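Local coordinates for protein phosphorylated carbohydrates phosphatase TM_1254 (Thermotoga maritima msb8, PDB 3KBB) that removes phosphate from phosphorylated sugars such as erythrose 4-phosphate, fructose 6-phosphate, 2-deoxyglucose 6-phosphate and mannose 6-phosphate, using a divalent metal ion, best of all cobalt, at residues Arg90-Glu94 / Leu121-Phe127; Pro110-Leu115 / Met130-Gln135. One frame throughout, in Å; residues are numbered along the deposited sequence.

In the fold
Both contacts belong to the Rossmann-like core of the HAD hydrolase, at the edge of its six-stranded parallel sheet formed by strand 129-131. Contact 1 ties helix 89-98 to the turn that leads from helix 111-120 into that strand; contact 2 joins the start of helix 111-120 to the strand's far end. Their centres lie about 17 Å apart, yet they touch where E124 CG comes 4.0 Å from the selenomethionine CE of M130. The side chains of F127 and F132, one in each contact, are each about 9 Å from that of D7, the nucleophile by similarity, so each contact has one aromatic side chain near the probable active site. A glycerol, probably from crystallisation, hydrogen-bonds to M130 O.

Contact 1: Arg90-Glu94 / Leu121-Phe127; sequences REALE and LDLEKYF
R90, L93 and Y126 carry most of this contact, in which one face of a helix receives a turn-rich connection. Residues 90-94 are regular helix, with E94 N bonded to R90 O at 2.8 Å. In 121-127 the chain leaves helix 111-120 through a Schellman motif: D122 takes positive phi (52/44), after which 124-126 return to helical angles without regular bonding. The closest CA pairs are R90-L123 (7.4 Å) and L93-Y126 (6.7 Å).

R90 is long enough, in a t,t,m conformation, to reach the carbonyls of the Schellman turn that follows helix 111-120: NH2 donates to L121 O (2.8 Å) and NH1 to D122 O (3.0 Å). NH1 also donates to Y126 OH (3.1 Å), while L123 CD2 covers one face of the guanidinium, 3.6 Å from NH2. A long salt bridge from R90 NH1 to D122 OD2 (4.0 Å) joins a network with K125, whose NZ lies 2.8 Å from D122 OD2; E85 pairs with R90 NE.

L93 (m,t) supplies the apolar half. Its CB sits over the Y126 ring, 4.3 Å from the centroid, in a CH-pi contact; CD1 is 3.7 Å from Y126 CD2, and CD2 is 3.9 Å from F127 CZ. Y126 (chi1 m) suits this boundary because its ring packs on leucine while its hydroxyl accepts from R90 NH1 and meets a water 2.5 Å from Y126 OH and 2.7 Å from E94 OE2. L93 from the helix, and Y126 and F127 from the connection, all touch L103 of strand 102-106, packing together against the parallel sheet of the Rossmann-like HAD core.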
loop_
_atom_site.group_PDB
_atom_site.type_symbol
_atom_site.label_atom_id
_atom_site.label_comp_id
_atom_site.label_asym_id
_atom_site.label_seq_id
_atom_site.Cartn_x
_atom_site.Cartn_y
_atom_site.Cartn_z
ATOM N N ARG A 90 10.035 -1.105 10.542
ATOM C CA ARG A 90 11.417 -1.558 10.360
ATOM C C ARG A 90 11.795 -2.641 11.376
ATOM O O ARG A 90 12.387 -3.659 11.003
ATOM C CB ARG A 90 12.381 -0.375 10.358
ATOM C CG ARG A 90 13.804 -0.738 9.982
ATOM C CD ARG A 90 14.691 0.494 9.989
ATOM N NE ARG A 90 14.223 1.489 9.023
ATOM C CZ ARG A 90 14.601 1.500 7.739
ATOM N NH1 ARG A 90 15.431 0.574 7.268
ATOM N NH2 ARG A 90 14.122 2.425 6.930
ATOM N N GLU A 91 11.395 -2.463 12.645
ATOM C CA GLU A 91 11.745 -3.400 13.725
ATOM C C GLU A 91 11.084 -4.758 13.455
ATOM O O GLU A 91 11.618 -5.825 13.785
ATOM C CB GLU A 91 11.272 -2.833 15.088
ATOM C CG GLU A 91 12.302 -2.986 16.220
ATOM C CD GLU A 91 11.833 -2.469 17.604
ATOM O OE1 GLU A 91 11.167 -1.405 17.668
ATOM O OE2 GLU A 91 12.173 -3.131 18.631
ATOM N N ALA A 92 9.887 -4.705 12.881
ATOM C CA ALA A 92 9.149 -5.894 12.531
ATOM C C ALA A 92 9.840 -6.632 11.400
ATOM O O ALA A 92 9.982 -7.849 11.471
ATOM C CB ALA A 92 7.735 -5.528 12.127
ATOM N N LEU A 93 10.283 -5.904 10.371
ATOM C CA LEU A 93 11.023 -6.545 9.263
ATOM C C LEU A 93 12.343 -7.142 9.768
ATOM O O LEU A 93 12.703 -8.285 9.429
ATOM C CB LEU A 93 11.293 -5.549 8.134
ATOM C CG LEU A 93 10.056 -4.911 7.474
ATOM C CD1 LEU A 93 10.527 -3.934 6.409
ATOM C CD2 LEU A 93 9.240 -5.995 6.861
ATOM N N GLU A 94 13.042 -6.357 10.585
ATOM C CA GLU A 94 14.281 -6.855 11.218
ATOM C C GLU A 94 14.023 -8.130 12.031
ATOM O O GLU A 94 14.805 -9.082 11.976
ATOM C CB GLU A 94 14.895 -5.748 12.071
ATOM C CG GLU A 94 15.556 -4.658 11.273
ATOM C CD GLU A 94 15.993 -3.499 12.141
ATOM O OE1 GLU A 94 15.554 -3.432 13.323
ATOM O OE2 GLU A 94 16.754 -2.636 11.638
ATOM N N LEU A 121 13.137 4.888 1.161
ATOM C CA LEU A 121 12.913 4.631 2.588
ATOM C C LEU A 121 13.862 3.576 3.134
ATOM O O LEU A 121 13.800 3.251 4.305
ATOM C CB LEU A 121 11.449 4.245 2.860
ATOM C CG LEU A 121 10.395 5.316 2.555
ATOM C CD1 LEU A 121 9.017 4.752 2.852
ATOM C CD2 LEU A 121 10.644 6.588 3.350
ATOM N N ASP A 122 14.745 3.067 2.280
ATOM C CA ASP A 122 15.677 1.998 2.651
ATOM C C ASP A 122 14.982 0.774 3.286
ATOM O O ASP A 122 15.431 0.251 4.302
ATOM C CB ASP A 122 16.794 2.536 3.577
ATOM C CG ASP A 122 17.917 1.554 3.755
ATOM O OD1 ASP A 122 18.216 0.800 2.805
ATOM O OD2 ASP A 122 18.493 1.488 4.867
ATOM N N LEU A 123 13.865 0.348 2.688
ATOM C CA LEU A 123 13.107 -0.835 3.165
ATOM C C LEU A 123 13.236 -1.974 2.173
ATOM O O LEU A 123 12.874 -3.104 2.461
ATOM C CB LEU A 123 11.621 -0.489 3.377
ATOM C CG LEU A 123 11.215 0.551 4.427
ATOM C CD1 LEU A 123 9.678 0.829 4.379
ATOM C CD2 LEU A 123 11.630 0.103 5.794
ATOM N N GLU A 124 13.817 -1.682 1.003
ATOM C CA GLU A 124 13.934 -2.678 -0.040
ATOM C C GLU A 124 14.874 -3.831 0.335
ATOM O O GLU A 124 14.645 -4.976 -0.008
ATOM C CB GLU A 124 14.425 -1.972 -1.286
ATOM C CG GLU A 124 14.019 -2.592 -2.561
ATOM C CD GLU A 124 14.629 -1.828 -3.679
ATOM O OE1 GLU A 124 14.132 -0.711 -3.949
ATOM O OE2 GLU A 124 15.638 -2.325 -4.238
ATOM N N LYS A 125 15.931 -3.529 1.084
ATOM C CA LYS A 125 16.926 -4.534 1.430
ATOM C C LYS A 125 16.445 -5.730 2.268
ATOM O O LYS A 125 17.087 -6.805 2.291
ATOM C CB LYS A 125 18.080 -3.835 2.160
ATOM C CG LYS A 125 17.656 -3.187 3.471
ATOM C CD LYS A 125 18.818 -2.474 4.163
ATOM C CE LYS A 125 18.321 -1.900 5.455
ATOM N NZ LYS A 125 19.269 -0.942 6.096
ATOM N N TYR A 126 15.316 -5.586 2.962
ATOM C CA TYR A 126 14.809 -6.702 3.767
ATOM C C TYR A 126 14.196 -7.899 3.048
ATOM O O TYR A 126 14.121 -9.030 3.592
ATOM C CB TYR A 126 13.818 -6.187 4.827
ATOM C CG TYR A 126 14.412 -5.139 5.707
ATOM C CD1 TYR A 126 15.288 -5.503 6.732
ATOM C CD2 TYR A 126 14.156 -3.788 5.488
ATOM C CE1 TYR A 126 15.854 -4.537 7.537
ATOM C CE2 TYR A 126 14.744 -2.790 6.315
ATOM C CZ TYR A 126 15.587 -3.211 7.339
ATOM O OH TYR A 126 16.176 -2.287 8.167
ATOM N N PHE A 127 13.654 -7.654 1.864
ATOM C CA PHE A 127 12.799 -8.644 1.244
ATOM C C PHE A 127 13.530 -9.682 0.425
ATOM O O PHE A 127 14.469 -9.353 -0.299
ATOM C CB PHE A 127 11.755 -7.903 0.409
ATOM C CG PHE A 127 10.802 -7.106 1.274
ATOM C CD1 PHE A 127 9.774 -7.767 1.928
ATOM C CD2 PHE A 127 11.014 -5.768 1.503
ATOM C CE1 PHE A 127 8.925 -7.084 2.765
ATOM C CE2 PHE A 127 10.158 -5.030 2.309
ATOM C CZ PHE A 127 9.114 -5.713 2.987
HETATM O O HOH W 1 18.255 -3.045 9.429
#

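Contact 2: Pro110-Leu115 / Met130-Gln135; sequences PQREAL and MVFGDQ
Within the beta-alpha-beta unit made by strand 102-106, helix 111-120 and strand 129-131, the start of the helix meets the end of the last strand and the turn after it. P110 is the N-cap residue (-55/151); its fixed phi suits the entry to a helix, and its CA lies 4.9 Å from that of G133. At Q111 the helix begins, and its backbone amide, with no carbonyl of an earlier turn to bond, is taken up by D134: Q111 N donates to D134 OD1 at 2.9 Å, the carboxylate (chi1 p) meeting the positive end of the helix dipole. The extended Q111 side chain (t,t) lays CG over the F132 ring, 3.9 Å from its centroid, as a CH-pi contact. R112 points away, but its N reaches D134 OD2 through a water, 2.9 and 2.7 Å from those atoms.

A114, small enough to let the ring close in, puts CB 3.6 Å from F132 CE1. L115 (m,t) ends the row, with CD2 3.8 Å from F132 CZ and 3.5 Å from CE of selenomethionine M130. Beyond the strand, Q135 N bonds to F132 O (3.0 Å), and Q135 OE1, also held by R152, accepts from F132 N at 3.1 Å.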
loop_
_atom_site.group_PDB
_atom_site.type_symbol
_atom_site.label_atom_id
_atom_site.label_comp_id
_atom_site.label_asym_id
_atom_site.label_seq_id
_atom_site.Cartn_x
_atom_site.Cartn_y
_atom_site.Cartn_z
ATOM N N PRO A 110 2.749 -0.789 -9.520
ATOM C CA PRO A 110 3.752 -1.322 -10.487
ATOM C C PRO A 110 5.161 -1.312 -9.959
ATOM O O PRO A 110 5.563 -0.437 -9.191
ATOM C CB PRO A 110 3.641 -0.367 -11.690
ATOM C CG PRO A 110 2.199 0.078 -11.654
ATOM C CD PRO A 110 1.935 0.273 -10.137
ATOM N N GLN A 111 5.942 -2.277 -10.458
ATOM C CA GLN A 111 7.290 -2.472 -9.982
ATOM C C GLN A 111 8.168 -1.227 -9.896
ATOM O O GLN A 111 8.793 -0.949 -8.842
ATOM C CB GLN A 111 7.999 -3.565 -10.792
ATOM C CG GLN A 111 9.389 -3.784 -10.177
ATOM C CD GLN A 111 10.188 -4.894 -10.884
ATOM O OE1 GLN A 111 11.252 -5.287 -10.393
ATOM N NE2 GLN A 111 9.666 -5.403 -12.002
ATOM N N ARG A 112 8.303 -0.505 -11.014
ATOM C CA ARG A 112 9.291 0.580 -11.030
ATOM C C ARG A 112 8.945 1.675 -10.012
ATOM O O ARG A 112 9.781 2.104 -9.193
ATOM C CB ARG A 112 9.432 1.160 -12.448
ATOM C CG ARG A 112 10.537 2.129 -12.564
ATOM C CD ARG A 112 10.983 2.183 -13.992
ATOM N NE ARG A 112 9.931 2.695 -14.863
ATOM C CZ ARG A 112 9.684 3.990 -15.039
ATOM N NH1 ARG A 112 10.410 4.893 -14.383
ATOM N NH2 ARG A 112 8.718 4.381 -15.868
ATOM N N GLU A 113 7.676 2.055 -10.003
ATOM C CA GLU A 113 7.162 3.039 -9.050
ATOM C C GLU A 113 7.342 2.583 -7.585
ATOM O O GLU A 113 7.750 3.370 -6.742
ATOM C CB GLU A 113 5.683 3.275 -9.347
ATOM C CG GLU A 113 5.131 4.520 -8.686
ATOM C CD GLU A 113 3.596 4.553 -8.628
ATOM O OE1 GLU A 113 2.911 3.911 -9.464
ATOM O OE2 GLU A 113 3.086 5.250 -7.725
ATOM N N ALA A 114 6.988 1.317 -7.293
ATOM C CA ALA A 114 7.079 0.800 -5.938
ATOM C C ALA A 114 8.512 0.757 -5.452
ATOM O O ALA A 114 8.811 1.174 -4.342
ATOM C CB ALA A 114 6.457 -0.618 -5.850
ATOM N N LEU A 115 9.432 0.272 -6.296
ATOM C CA LEU A 115 10.840 0.199 -5.903
ATOM C C LEU A 115 11.442 1.554 -5.576
ATOM O O LEU A 115 12.275 1.640 -4.666
ATOM C CB LEU A 115 11.677 -0.541 -6.973
ATOM C CG LEU A 115 11.403 -2.052 -7.067
ATOM C CD1 LEU A 115 12.119 -2.700 -8.305
ATOM C CD2 LEU A 115 11.824 -2.793 -5.802
HETATM N N MSE A 130 9.516 -10.157 -3.858
HETATM C CA MSE A 130 8.639 -8.990 -3.959
HETATM C C MSE A 130 7.811 -9.154 -5.228
HETATM O O MSE A 130 8.369 -9.521 -6.278
HETATM C CB MSE A 130 9.455 -7.689 -4.018
HETATM C CG MSE A 130 10.440 -7.417 -2.805
HETATM SE SE MSE A 130 11.124 -5.625 -2.844
HETATM C CE MSE A 130 12.487 -5.839 -4.257
ATOM N N VAL A 131 6.497 -8.991 -5.134
ATOM C CA VAL A 131 5.613 -9.145 -6.305
ATOM C C VAL A 131 4.834 -7.833 -6.445
ATOM O O VAL A 131 4.378 -7.271 -5.420
ATOM C CB VAL A 131 4.645 -10.340 -6.103
ATOM C CG1 VAL A 131 3.600 -10.379 -7.198
ATOM C CG2 VAL A 131 5.410 -11.698 -6.076
ATOM N N PHE A 132 4.665 -7.360 -7.694
ATOM C CA PHE A 132 4.149 -6.018 -7.979
ATOM C C PHE A 132 2.923 -6.143 -8.874
ATOM O O PHE A 132 2.697 -7.189 -9.448
ATOM C CB PHE A 132 5.260 -5.184 -8.656
ATOM C CG PHE A 132 6.485 -5.060 -7.784
ATOM C CD1 PHE A 132 6.531 -4.110 -6.779
ATOM C CD2 PHE A 132 7.548 -5.930 -7.959
ATOM C CE1 PHE A 132 7.640 -3.999 -5.939
ATOM C CE2 PHE A 132 8.655 -5.851 -7.098
ATOM C CZ PHE A 132 8.681 -4.872 -6.098
ATOM N N GLY A 133 2.131 -5.081 -8.950
ATOM C CA GLY A 133 0.819 -5.183 -9.594
ATOM C C GLY A 133 0.848 -5.414 -11.090
ATOM O O GLY A 133 -0.110 -5.972 -11.684
ATOM N N ASP A 134 1.949 -5.000 -11.719
ATOM C CA ASP A 134 2.130 -5.225 -13.156
ATOM C C ASP A 134 2.709 -6.582 -13.486
ATOM O O ASP A 134 3.115 -6.821 -14.629
ATOM C CB ASP A 134 2.975 -4.099 -13.815
ATOM C CG ASP A 134 4.362 -3.866 -13.147
ATOM O OD1 ASP A 134 4.671 -4.322 -12.017
ATOM O OD2 ASP A 134 5.179 -3.164 -13.810
ATOM N N GLN A 135 2.791 -7.454 -12.476
ATOM C CA GLN A 135 3.297 -8.820 -12.654
ATOM C C GLN A 135 2.210 -9.900 -12.642
ATOM O O GLN A 135 2.520 -11.087 -12.735
ATOM C CB GLN A 135 4.359 -9.100 -11.589
ATOM C CG GLN A 135 5.574 -8.210 -11.756
ATOM C CD GLN A 135 6.671 -8.522 -10.756
ATOM O OE1 GLN A 135 6.407 -8.963 -9.634
ATOM N NE2 GLN A 135 7.911 -8.289 -11.158
HETATM O O HOH W 2 7.293 -5.121 -13.859
HETATM O O HOH W 3 10.492 -8.008 -9.773
HETATM O O HOH W 4 7.128 -1.298 -13.507
#